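PDB 5X20: 2-dehydropantoate 2-reductase from Enterococcus faecium DO, which probably catalyses the NADPH-dependent reduction of ketopantoate to pantoate, the second step in making pantoate from 3-methyl-2-oxobutanoate on the pantothenate pathway. Local coordinates for residues S13-M18 against T127-G132; Q45-G50 against Q138-G143; K187-G192 against T220-F225. All coordinates share one frame; numbering follows the deposited sequence.

Contacts 1 and 2 both belong to the N-terminal, Rossmann-type nucleotide-binding part, with centres about 9 Å apart. Their segments interleave along the chain in the order 13-18, 45-50, 127-132, 138-143. Helix 10-21, which supplies half of contact 1, also packs on the small sheet holding contact 2, and Gly132 and Lys140 join the two through a probable backbone hydrogen bond. Contact 3 comes later, in the helical C-terminal part. Its centre lies about 24 Å from that of contact 1 and about 29 Å from that of contact 2. Contacts 1 and 3 both reach the ligand AOT, placing that ligand between the two parts, beside the nicotinamide.

Contact 1. Residues S13-M18 against T127-G132; sequences SRFGLM and TMWTAG. With NAD (nicotinamide-adenine-dinucleotide), chain G; AOT (2-oxidanylidene-2-phenylazanyl-ethanoic acid), chain H.
Arg14 of helix 10-21 reaches across to Trp129 and Thr130 in the loop that follows strand 122-127. Its CB faces Ala131 at some distance, 4.6 Å from the CB of that residue. CG stands opposite the backbone N and carries the chain out from the helix to CD, which rests against CB and CE3 of Trp129. A bend at chi3 (-78°) then turns the guanidinium so that NE and NH2 converge on one oxygen, Thr130 O, at 2.9 Å from NE and 3.0 Å from NH2. The acceptor lies in the guanidinium plane, while the two donors approach from opposite faces of the carbonyl plane. This side-on, two-nitrogen grip fixes the rotation of the group. CZ sits 3.5 Å from Trp129 CE3, which lies over one guanidinium face, the planes 29° apart. The remaining nitrogen, NH1, makes a weak bond of 3.7 Å to Met18 SD, one helical turn on.

The helix is the first of the Rossmann fold, following its glycine-rich turn, and the loop borders the nicotinamide. Ala131 N donates to NAD O7N at 2.9 Å and Ala131 O accepts from NAD N7N, so the carboxamide is held by backbone alone at this residue. The carbonyl gripped by Arg14 immediately precedes that amide.

Two more side chains of 13-18 meet Trp129. Met18 makes a Met-aromatic contact with the six-membered ring, its CE 4.0 Å from Trp129 CZ2. Phe15 comes to the other end of the indole, CZ 4.1 Å from Trp129 CD1, with ring planes at 84°. Trp129 NE1 bonds to Leu172 O, while Trp129 N donates to Thr127 OG1 in an ST turn; that hydroxyl also bonds Ser146 O.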
loop_
_atom_site.group_PDB
_atom_site.type_symbol
_atom_site.label_atom_id
_atom_site.label_comp_id
_atom_site.label_asym_id
_atom_site.label_seq_id
_atom_site.Cartn_x
_atom_site.Cartn_y
_atom_site.Cartn_z
ATOM N N SER A 13 -23.267 -19.934 -3.379
ATOM C CA SER A 13 -24.682 -19.777 -3.036
ATOM C C SER A 13 -25.449 -19.231 -4.239
ATOM O O SER A 13 -26.475 -19.768 -4.597
ATOM C CB SER A 13 -24.844 -18.844 -1.845
ATOM O OG SER A 13 -24.414 -19.472 -0.642
ATOM N N ARG A 14 -24.904 -18.218 -4.935
ATOM C CA ARG A 14 -25.512 -17.783 -6.183
ATOM C C ARG A 14 -25.748 -18.894 -7.182
ATOM O O ARG A 14 -26.879 -19.084 -7.678
ATOM C CB ARG A 14 -24.696 -16.709 -6.905
ATOM C CG ARG A 14 -25.337 -16.324 -8.240
ATOM C CD ARG A 14 -24.520 -15.353 -9.074
ATOM N NE ARG A 14 -24.590 -13.959 -8.653
ATOM C CZ ARG A 14 -25.641 -13.146 -8.839
ATOM N NH1 ARG A 14 -26.717 -13.578 -9.457
ATOM N NH2 ARG A 14 -25.588 -11.870 -8.458
ATOM N N PHE A 15 -24.679 -19.601 -7.541
ATOM C CA PHE A 15 -24.797 -20.649 -8.555
ATOM C C PHE A 15 -25.787 -21.760 -8.114
ATOM O O PHE A 15 -26.617 -22.206 -8.909
ATOM C CB PHE A 15 -23.427 -21.237 -8.873
ATOM C CG PHE A 15 -22.661 -20.437 -9.915
ATOM C CD1 PHE A 15 -22.336 -19.101 -9.688
ATOM C CD2 PHE A 15 -22.243 -21.033 -11.087
ATOM C CE1 PHE A 15 -21.607 -18.377 -10.634
ATOM C CE2 PHE A 15 -21.551 -20.327 -12.041
ATOM C CZ PHE A 15 -21.252 -18.978 -11.836
ATOM N N GLY A 16 -25.720 -22.175 -6.852
ATOM C CA GLY A 16 -26.607 -23.172 -6.309
ATOM C C GLY A 16 -28.072 -22.756 -6.382
ATOM O O GLY A 16 -28.924 -23.532 -6.786
ATOM N N LEU A 17 -28.329 -21.527 -5.968
ATOM C CA LEU A 17 -29.660 -20.974 -5.998
ATOM C C LEU A 17 -30.200 -20.980 -7.432
ATOM O O LEU A 17 -31.282 -21.507 -7.691
ATOM C CB LEU A 17 -29.600 -19.524 -5.522
ATOM C CG LEU A 17 -30.259 -19.118 -4.206
ATOM C CD1 LEU A 17 -30.706 -17.667 -4.307
ATOM C CD2 LEU A 17 -31.436 -20.020 -3.872
ATOM N N MET A 18 -29.448 -20.378 -8.357
ATOM C CA MET A 18 -29.872 -20.301 -9.757
ATOM C C MET A 18 -30.026 -21.669 -10.376
ATOM O O MET A 18 -31.012 -21.908 -11.066
ATOM C CB MET A 18 -28.909 -19.437 -10.575
ATOM C CG MET A 18 -29.020 -17.985 -10.186
ATOM S SD MET A 18 -27.733 -16.865 -10.792
ATOM C CE MET A 18 -28.276 -16.624 -12.466
ATOM N N THR A 127 -15.536 -16.091 -14.034
ATOM C CA THR A 127 -16.851 -15.570 -14.073
ATOM C C THR A 127 -16.830 -14.080 -13.783
ATOM O O THR A 127 -15.969 -13.587 -13.068
ATOM C CB THR A 127 -17.752 -16.310 -13.069
ATOM O OG1 THR A 127 -19.085 -15.823 -13.177
ATOM C CG2 THR A 127 -17.268 -16.133 -11.629
ATOM N N MET A 128 -17.823 -13.391 -14.311
ATOM C CA MET A 128 -18.048 -11.969 -14.058
ATOM C C MET A 128 -19.288 -11.755 -13.210
ATOM O O MET A 128 -19.655 -10.661 -12.969
ATOM C CB MET A 128 -18.237 -11.243 -15.379
ATOM C CG MET A 128 -17.072 -11.305 -16.367
ATOM S SD MET A 128 -15.597 -10.487 -15.763
ATOM C CE MET A 128 -15.930 -8.806 -16.348
ATOM N N TRP A 129 -19.916 -12.823 -12.732
ATOM C CA TRP A 129 -20.955 -12.670 -11.727
ATOM C C TRP A 129 -20.325 -12.134 -10.429
ATOM O O TRP A 129 -19.103 -12.263 -10.221
ATOM C CB TRP A 129 -21.591 -13.994 -11.417
ATOM C CG TRP A 129 -22.528 -14.408 -12.491
ATOM C CD1 TRP A 129 -22.328 -15.385 -13.450
ATOM C CD2 TRP A 129 -23.850 -13.853 -12.762
ATOM N NE1 TRP A 129 -23.419 -15.478 -14.275
ATOM C CE2 TRP A 129 -24.370 -14.584 -13.913
ATOM C CE3 TRP A 129 -24.632 -12.867 -12.182
ATOM C CZ2 TRP A 129 -25.617 -14.318 -14.445
ATOM C CZ3 TRP A 129 -25.883 -12.606 -12.725
ATOM C CH2 TRP A 129 -26.365 -13.315 -13.829
ATOM N N THR A 130 -21.133 -11.541 -9.546
ATOM C CA THR A 130 -20.725 -11.065 -8.245
ATOM C C THR A 130 -21.686 -11.540 -7.161
ATOM O O THR A 130 -22.792 -11.996 -7.462
ATOM C CB THR A 130 -20.712 -9.522 -8.192
ATOM O OG1 THR A 130 -22.025 -9.059 -8.408
ATOM C CG2 THR A 130 -19.816 -8.921 -9.256
ATOM N N ALA A 131 -21.235 -11.521 -5.917
ATOM C CA ALA A 131 -22.082 -11.944 -4.841
ATOM C C ALA A 131 -21.505 -11.493 -3.521
ATOM O O ALA A 131 -20.319 -11.278 -3.413
ATOM C CB ALA A 131 -22.222 -13.468 -4.854
ATOM N N GLY A 132 -22.338 -11.376 -2.505
ATOM C CA GLY A 132 -21.893 -11.039 -1.171
ATOM C C GLY A 132 -22.455 -11.978 -0.144
ATOM O O GLY A 132 -23.630 -12.358 -0.177
HETATM P PA NAD G . -16.640 -16.540 0.173
HETATM O O1A NAD G . -15.528 -16.079 1.065
HETATM O O2A NAD G . -18.034 -15.929 0.285
HETATM O O5B NAD G . -16.840 -18.102 0.420
HETATM C C5B NAD G . -15.748 -18.994 0.369
HETATM C C4B NAD G . -15.854 -20.060 1.447
HETATM O O4B NAD G . -15.475 -19.433 2.649
HETATM C C3B NAD G . -17.258 -20.611 1.679
HETATM O O3B NAD G . -17.148 -21.956 2.041
HETATM C C2B NAD G . -17.748 -19.819 2.842
HETATM O O2B NAD G . -18.784 -20.404 3.620
HETATM C C1B NAD G . -16.449 -19.708 3.605
HETATM N N9A NAD G . -16.545 -18.579 4.520
HETATM C C8A NAD G . -16.958 -17.355 4.222
HETATM N N7A NAD G . -16.950 -16.591 5.318
HETATM C C5A NAD G . -16.544 -17.351 6.331
HETATM C C6A NAD G . -16.330 -17.154 7.767
HETATM N N6A NAD G . -16.542 -15.952 8.359
HETATM N N1A NAD G . -15.929 -18.228 8.448
HETATM C C2A NAD G . -15.691 -19.421 7.884
HETATM N N3A NAD G . -15.883 -19.705 6.590
HETATM C C4A NAD G . -16.296 -18.691 5.791
HETATM O O3 NAD G . -16.000 -16.385 -1.276
HETATM P PN NAD G . -16.738 -16.054 -2.662
HETATM O O1N NAD G . -16.903 -14.530 -2.665
HETATM O O2N NAD G . -17.912 -16.934 -2.986
HETATM O O5D NAD G . -15.518 -16.313 -3.664
HETATM C C5D NAD G . -15.311 -17.613 -4.201
HETATM C C4D NAD G . -14.433 -17.564 -5.456
HETATM O O4D NAD G . -15.122 -16.802 -6.469
HETATM C C3D NAD G . -13.165 -16.805 -5.117
HETATM O O3D NAD G . -12.032 -17.343 -5.769
HETATM C C2D NAD G . -13.457 -15.383 -5.587
HETATM O O2D NAD G . -12.282 -14.620 -5.889
HETATM C C1D NAD G . -14.319 -15.666 -6.803
HETATM N N1N NAD G . -15.178 -14.579 -7.250
HETATM C C2N NAD G . -15.935 -13.926 -6.338
HETATM C C3N NAD G . -16.746 -12.858 -6.758
HETATM C C7N NAD G . -17.672 -12.115 -5.819
HETATM O O7N NAD G . -18.353 -11.202 -6.269
HETATM N N7N NAD G . -17.886 -12.526 -4.565
HETATM C C4N NAD G . -16.782 -12.555 -8.133
HETATM C C5N NAD G . -16.015 -13.316 -9.060
HETATM C C6N NAD G . -15.239 -14.345 -8.617
HETATM C C1 AOT H . -15.177 -8.578 -10.322
HETATM N N1 AOT H . -14.739 -8.816 -9.110
HETATM O O1 AOT H . -13.843 -10.797 -9.529
HETATM C C2 AOT H . -14.521 -7.634 -11.078
HETATM O O2 AOT H . -13.979 -8.913 -6.753
HETATM O O3 AOT H . -13.115 -10.773 -6.845
HETATM C C8 AOT H . -13.730 -9.882 -7.386
HETATM C C7 AOT H . -14.124 -9.908 -8.785
HETATM C C4 AOT H . -14.977 -7.350 -12.344
HETATM C C6 AOT H . -16.085 -7.981 -12.867
HETATM C C5 AOT H . -16.713 -8.922 -12.110
HETATM C C3 AOT H . -16.276 -9.224 -10.846
#

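Contact 2. Residues Q45-G50 against Q138-G143; sequences QANFNG and QVKLFG
Leu141 N donates to Asn47 O at 2.8 Å, nearly straight at 176°. It is one rung of a parallel ladder in which Gln45, Asn47 and Asn49 supply all the bonding atoms of segment 45-50. Val139 N donates to Gln45 O, Asn47 N to Val139 O and Asn49 N to Leu141 O, the last at 2.8 Å. The strand axes run 4.6 Å apart at closest and their directions differ by 15°.

On the face carrying Ala46, Phe48, Val139 and Leu141 the packing is apolar. Ala46 CB lies 3.5 Å from Val139 CG2, and Leu141 CD1 sits over the face of the Phe48 ring in a CH-pi contact, 4.1 Å from its centroid. Beyond the ladder, the Phe142 ring lies against the turn, Asn49 N over one face near its rim, with CE1 3.5 Å from Gly50 N and CZ 3.7 Å from Asn47 OD1. The positive phi of Asn49 and Gly50 is consistent with a type I' turn into strand 51-55.

The pair forms the middle of a four-stranded sheet, between strand 51-55, beside 44-48, and strand 132-135, beside 138-141; helix 10-21 covers the apolar face through Ser13, Arg14, Leu17 and Gln21.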
loop_
_atom_site.group_PDB
_atom_site.type_symbol
_atom_site.label_atom_id
_atom_site.label_comp_id
_atom_site.label_asym_id
_atom_site.label_seq_id
_atom_site.Cartn_x
_atom_site.Cartn_y
_atom_site.Cartn_z
ATOM N N GLN A 45 -31.026 -17.903 2.659
ATOM C CA GLN A 45 -31.739 -16.648 2.435
ATOM C C GLN A 45 -30.920 -15.665 1.577
ATOM O O GLN A 45 -29.691 -15.479 1.769
ATOM C CB GLN A 45 -32.078 -15.989 3.756
ATOM C CG GLN A 45 -32.298 -16.992 4.851
ATOM C CD GLN A 45 -33.238 -16.549 5.952
ATOM O OE1 GLN A 45 -34.323 -17.090 6.081
ATOM N NE2 GLN A 45 -32.788 -15.644 6.805
ATOM N N ALA A 46 -31.595 -15.079 0.598
ATOM C CA ALA A 46 -30.948 -14.189 -0.344
ATOM C C ALA A 46 -31.768 -12.925 -0.568
ATOM O O ALA A 46 -32.973 -12.981 -0.735
ATOM C CB ALA A 46 -30.725 -14.898 -1.665
ATOM N N ASN A 47 -31.092 -11.791 -0.562
ATOM C CA ASN A 47 -31.618 -10.644 -1.234
ATOM C C ASN A 47 -31.227 -10.855 -2.682
ATOM O O ASN A 47 -30.083 -10.618 -3.062
ATOM C CB ASN A 47 -31.055 -9.346 -0.671
ATOM C CG ASN A 47 -31.620 -8.118 -1.356
ATOM O OD1 ASN A 47 -32.319 -8.202 -2.370
ATOM N ND2 ASN A 47 -31.279 -6.969 -0.834
ATOM N N PHE A 48 -32.172 -11.335 -3.480
ATOM C CA PHE A 48 -31.901 -11.647 -4.873
ATOM C C PHE A 48 -32.510 -10.605 -5.800
ATOM O O PHE A 48 -33.707 -10.624 -6.083
ATOM C CB PHE A 48 -32.431 -13.053 -5.211
ATOM C CG PHE A 48 -31.822 -13.678 -6.447
ATOM C CD1 PHE A 48 -31.093 -12.923 -7.354
ATOM C CD2 PHE A 48 -31.995 -15.032 -6.701
ATOM C CE1 PHE A 48 -30.547 -13.511 -8.485
ATOM C CE2 PHE A 48 -31.453 -15.623 -7.828
ATOM C CZ PHE A 48 -30.727 -14.861 -8.722
ATOM N N ASN A 49 -31.666 -9.690 -6.263
ATOM C CA ASN A 49 -32.096 -8.574 -7.099
ATOM C C ASN A 49 -33.185 -7.737 -6.457
ATOM O O ASN A 49 -33.953 -7.124 -7.153
ATOM C CB ASN A 49 -32.516 -9.082 -8.463
ATOM C CG ASN A 49 -31.340 -9.721 -9.190
ATOM O OD1 ASN A 49 -30.221 -9.229 -9.124
ATOM N ND2 ASN A 49 -31.568 -10.840 -9.838
ATOM N N GLY A 50 -33.186 -7.658 -5.129
ATOM C CA GLY A 50 -34.123 -6.816 -4.365
ATOM C C GLY A 50 -35.142 -7.598 -3.612
ATOM O O GLY A 50 -35.773 -7.081 -2.683
ATOM N N GLN A 138 -26.841 -16.200 4.702
ATOM C CA GLN A 138 -27.355 -14.987 4.060
ATOM C C GLN A 138 -26.465 -14.419 2.956
ATOM O O GLN A 138 -25.354 -13.968 3.210
ATOM C CB GLN A 138 -27.556 -13.896 5.091
ATOM C CG GLN A 138 -28.217 -14.409 6.330
ATOM C CD GLN A 138 -28.934 -13.309 7.049
ATOM O OE1 GLN A 138 -28.290 -12.463 7.696
ATOM N NE2 GLN A 138 -30.270 -13.293 6.938
ATOM N N VAL A 139 -27.048 -14.293 1.779
ATOM C CA VAL A 139 -26.363 -13.711 0.639
ATOM C C VAL A 139 -27.136 -12.570 -0.031
ATOM O O VAL A 139 -28.347 -12.476 0.038
ATOM C CB VAL A 139 -26.074 -14.758 -0.433
ATOM C CG1 VAL A 139 -25.141 -15.786 0.136
ATOM C CG2 VAL A 139 -27.363 -15.415 -0.923
ATOM N N LYS A 140 -26.383 -11.684 -0.650
ATOM C CA LYS A 140 -26.930 -10.602 -1.397
ATOM C C LYS A 140 -26.437 -10.763 -2.833
ATOM O O LYS A 140 -25.232 -10.875 -3.077
ATOM C CB LYS A 140 -26.441 -9.323 -0.783
ATOM C CG LYS A 140 -27.100 -8.076 -1.253
ATOM C CD LYS A 140 -25.952 -7.091 -1.355
ATOM C CE LYS A 140 -25.890 -6.290 -0.096
ATOM N NZ LYS A 140 -24.691 -5.432 -0.119
ATOM N N LEU A 141 -27.377 -10.842 -3.781
ATOM C CA LEU A 141 -27.048 -11.105 -5.186
ATOM C C LEU A 141 -27.625 -9.999 -6.062
ATOM O O LEU A 141 -28.846 -9.899 -6.183
ATOM C CB LEU A 141 -27.623 -12.453 -5.585
ATOM C CG LEU A 141 -27.295 -13.626 -4.664
ATOM C CD1 LEU A 141 -28.151 -14.834 -5.021
ATOM C CD2 LEU A 141 -25.816 -13.995 -4.752
ATOM N N PHE A 142 -26.755 -9.196 -6.661
ATOM C CA PHE A 142 -27.126 -8.134 -7.593
ATOM C C PHE A 142 -26.255 -8.175 -8.879
ATOM O O PHE A 142 -25.237 -8.838 -8.956
ATOM C CB PHE A 142 -27.011 -6.735 -6.953
ATOM C CG PHE A 142 -28.157 -6.389 -6.043
ATOM C CD1 PHE A 142 -29.355 -5.932 -6.563
ATOM C CD2 PHE A 142 -28.070 -6.597 -4.666
ATOM C CE1 PHE A 142 -30.427 -5.645 -5.743
ATOM C CE2 PHE A 142 -29.142 -6.316 -3.842
ATOM C CZ PHE A 142 -30.338 -5.834 -4.376
ATOM N N GLY A 143 -26.738 -7.516 -9.921
ATOM C CA GLY A 143 -26.009 -7.350 -11.157
ATOM C C GLY A 143 -26.186 -8.473 -12.139
ATOM O O GLY A 143 -26.981 -9.404 -11.949
#

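Contact 3. Residues K187-G192 against T220-F225; sequences KACVNG and TIVNEF. With AOT (2-oxidanylidene-2-phenylazanyl-ethanoic acid), chain H.
Phe225 of helix 214-231 lies against Ala188, Cys189 and Gly192 of helix 180-201, in a helix pair of the largely helical C-terminal domain. The two segments run roughly antiparallel, at 141° between their directions, and their axes approach to 9.7 Å. All six touching residues are buried, and the contact is one of van der Waals packing.

The tight part gathers round the phenyl ring. With its CG set beside the backbone N (chi1 -86°), the ring reaches toward the neighbouring helix and is met from several directions. Cys189 CA lies over one face, displaced toward the rim, as a CH-pi contact 4.3 Å from the centroid. The thiol of the same residue comes in obliquely near the base of the ring, SG 3.6 Å from Phe225 CB, giving a sulfur-aromatic contact. Toward the far end of the ring, CE2 meets Ala188 O at 3.4 Å and Ala188 CB at 3.8 Å.

Beside this cluster the packing is looser. Val222 touches by one methyl, CG2 standing 4.1 Å from Cys189 CB, although these two residues have the closest CA atoms of the contact. Farther round helix 214-231 the surface becomes partly exposed, at Thr220 and Asn223. The opposite flank of helix 180-201 serves the ligand site: Asn191 ND2 is placed to donate to O1 of AOT, an atom whose position is less sure, and Val190 CG1 nears the phenyl ring of the ligand.

At the Gly192 end the absence of a side chain brings backbone into play. Its CA lies 4.0 Å from Phe225 CZ, and its O accepts from Asn278 ND2 while touching Ile221 CG2 at 3.5 Å.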
loop_
_atom_site.group_PDB
_atom_site.type_symbol
_atom_site.label_atom_id
_atom_site.label_comp_id
_atom_site.label_asym_id
_atom_site.label_seq_id
_atom_site.Cartn_x
_atom_site.Cartn_y
_atom_site.Cartn_z
ATOM N N LYS A 187 -8.707 -11.750 -16.799
ATOM C CA LYS A 187 -9.491 -11.485 -15.609
ATOM C C LYS A 187 -8.549 -11.338 -14.393
ATOM O O LYS A 187 -8.804 -10.525 -13.498
ATOM C CB LYS A 187 -10.533 -12.574 -15.439
ATOM C CG LYS A 187 -11.233 -12.610 -14.101
ATOM C CD LYS A 187 -12.370 -11.684 -13.885
ATOM C CE LYS A 187 -13.264 -12.354 -12.841
ATOM N NZ LYS A 187 -13.472 -11.561 -11.641
ATOM N N ALA A 188 -7.467 -12.080 -14.392
ATOM C CA ALA A 188 -6.499 -11.982 -13.304
ATOM C C ALA A 188 -5.833 -10.606 -13.249
ATOM O O ALA A 188 -5.490 -10.131 -12.168
ATOM C CB ALA A 188 -5.472 -13.085 -13.410
ATOM N N CYS A 189 -5.712 -9.946 -14.403
ATOM C CA CYS A 189 -5.253 -8.551 -14.428
ATOM C C CYS A 189 -6.197 -7.588 -13.705
ATOM O O CYS A 189 -5.745 -6.668 -12.955
ATOM C CB CYS A 189 -5.068 -8.049 -15.824
ATOM S SG CYS A 189 -3.685 -8.787 -16.678
ATOM N N VAL A 190 -7.490 -7.809 -13.901
ATOM C CA VAL A 190 -8.498 -7.050 -13.170
ATOM C C VAL A 190 -8.393 -7.312 -11.667
ATOM O O VAL A 190 -8.381 -6.393 -10.885
ATOM C CB VAL A 190 -9.906 -7.421 -13.611
ATOM C CG1 VAL A 190 -10.947 -6.630 -12.841
ATOM C CG2 VAL A 190 -10.077 -7.156 -15.110
ATOM N N ASN A 191 -8.313 -8.580 -11.289
ATOM C CA ASN A 191 -8.199 -8.939 -9.897
ATOM C C ASN A 191 -6.845 -8.503 -9.354
ATOM O O ASN A 191 -6.681 -8.297 -8.157
ATOM C CB ASN A 191 -8.417 -10.455 -9.737
ATOM C CG ASN A 191 -9.873 -10.867 -9.939
ATOM O OD1 ASN A 191 -10.173 -11.845 -10.618
ATOM N ND2 ASN A 191 -10.786 -10.081 -9.417
ATOM N N GLY A 192 -5.842 -8.442 -10.224
ATOM C CA GLY A 192 -4.500 -8.053 -9.835
ATOM C C GLY A 192 -4.269 -6.571 -9.710
ATOM O O GLY A 192 -3.190 -6.146 -9.344
ATOM N N THR A 220 1.347 -0.441 -15.253
ATOM C CA THR A 220 2.565 -1.137 -14.864
ATOM C C THR A 220 2.297 -2.607 -14.438
ATOM O O THR A 220 3.020 -3.517 -14.859
ATOM C CB THR A 220 3.226 -0.432 -13.689
ATOM O OG1 THR A 220 3.381 0.937 -14.013
ATOM C CG2 THR A 220 4.559 -1.014 -13.355
ATOM N N ILE A 221 1.245 -2.845 -13.649
ATOM C CA ILE A 221 0.914 -4.199 -13.194
ATOM C C ILE A 221 0.511 -5.044 -14.375
ATOM O O ILE A 221 0.931 -6.208 -14.509
ATOM C CB ILE A 221 -0.211 -4.172 -12.134
ATOM C CG1 ILE A 221 0.344 -3.517 -10.836
ATOM C CG2 ILE A 221 -0.759 -5.569 -11.863
ATOM C CD1 ILE A 221 -0.746 -3.179 -9.829
ATOM N N VAL A 222 -0.347 -4.501 -15.232
ATOM C CA VAL A 222 -0.818 -5.271 -16.392
ATOM C C VAL A 222 0.352 -5.653 -17.299
ATOM O O VAL A 222 0.428 -6.811 -17.796
ATOM C CB VAL A 222 -1.883 -4.478 -17.193
ATOM C CG1 VAL A 222 -2.089 -5.119 -18.558
ATOM C CG2 VAL A 222 -3.196 -4.465 -16.442
ATOM N N ASN A 223 1.303 -4.732 -17.471
ATOM C CA ASN A 223 2.504 -5.103 -18.217
ATOM C C ASN A 223 3.266 -6.285 -17.621
ATOM O O ASN A 223 3.837 -7.100 -18.355
ATOM C CB ASN A 223 3.407 -3.910 -18.464
ATOM C CG ASN A 223 2.972 -3.120 -19.729
ATOM O OD1 ASN A 223 3.149 -3.597 -20.833
ATOM N ND2 ASN A 223 2.335 -1.953 -19.544
ATOM N N GLU A 224 3.316 -6.360 -16.295
ATOM C CA GLU A 224 4.034 -7.456 -15.624
ATOM C C GLU A 224 3.304 -8.788 -15.866
ATOM O O GLU A 224 3.939 -9.809 -16.171
ATOM C CB GLU A 224 4.167 -7.166 -14.111
ATOM C CG GLU A 224 5.151 -6.095 -13.800
ATOM C CD GLU A 224 5.269 -5.801 -12.286
ATOM O OE1 GLU A 224 4.724 -6.564 -11.449
ATOM O OE2 GLU A 224 5.995 -4.848 -11.930
ATOM N N PHE A 225 1.975 -8.763 -15.746
ATOM C CA PHE A 225 1.190 -9.940 -16.073
ATOM C C PHE A 225 1.488 -10.391 -17.499
ATOM O O PHE A 225 1.638 -11.604 -17.782
ATOM C CB PHE A 225 -0.315 -9.680 -15.955
ATOM C CG PHE A 225 -0.880 -9.868 -14.556
ATOM C CD1 PHE A 225 -0.511 -9.037 -13.553
ATOM C CD2 PHE A 225 -1.811 -10.843 -14.309
ATOM C CE1 PHE A 225 -1.026 -9.174 -12.271
ATOM C CE2 PHE A 225 -2.343 -11.040 -13.048
ATOM C CZ PHE A 225 -1.945 -10.204 -12.003
HETATM C C1 AOT H . -15.177 -8.578 -10.322
HETATM N N1 AOT H . -14.739 -8.816 -9.110
HETATM O O1 AOT H . -13.843 -10.797 -9.529
HETATM C C2 AOT H . -14.521 -7.634 -11.078
HETATM O O2 AOT H . -13.979 -8.913 -6.753
HETATM O O3 AOT H . -13.115 -10.773 -6.845
HETATM C C8 AOT H . -13.730 -9.882 -7.386
HETATM C C7 AOT H . -14.124 -9.908 -8.785
HETATM C C4 AOT H . -14.977 -7.350 -12.344
HETATM C C6 AOT H . -16.085 -7.981 -12.867
HETATM C C5 AOT H . -16.713 -8.922 -12.110
HETATM C C3 AOT H . -16.276 -9.224 -10.846
#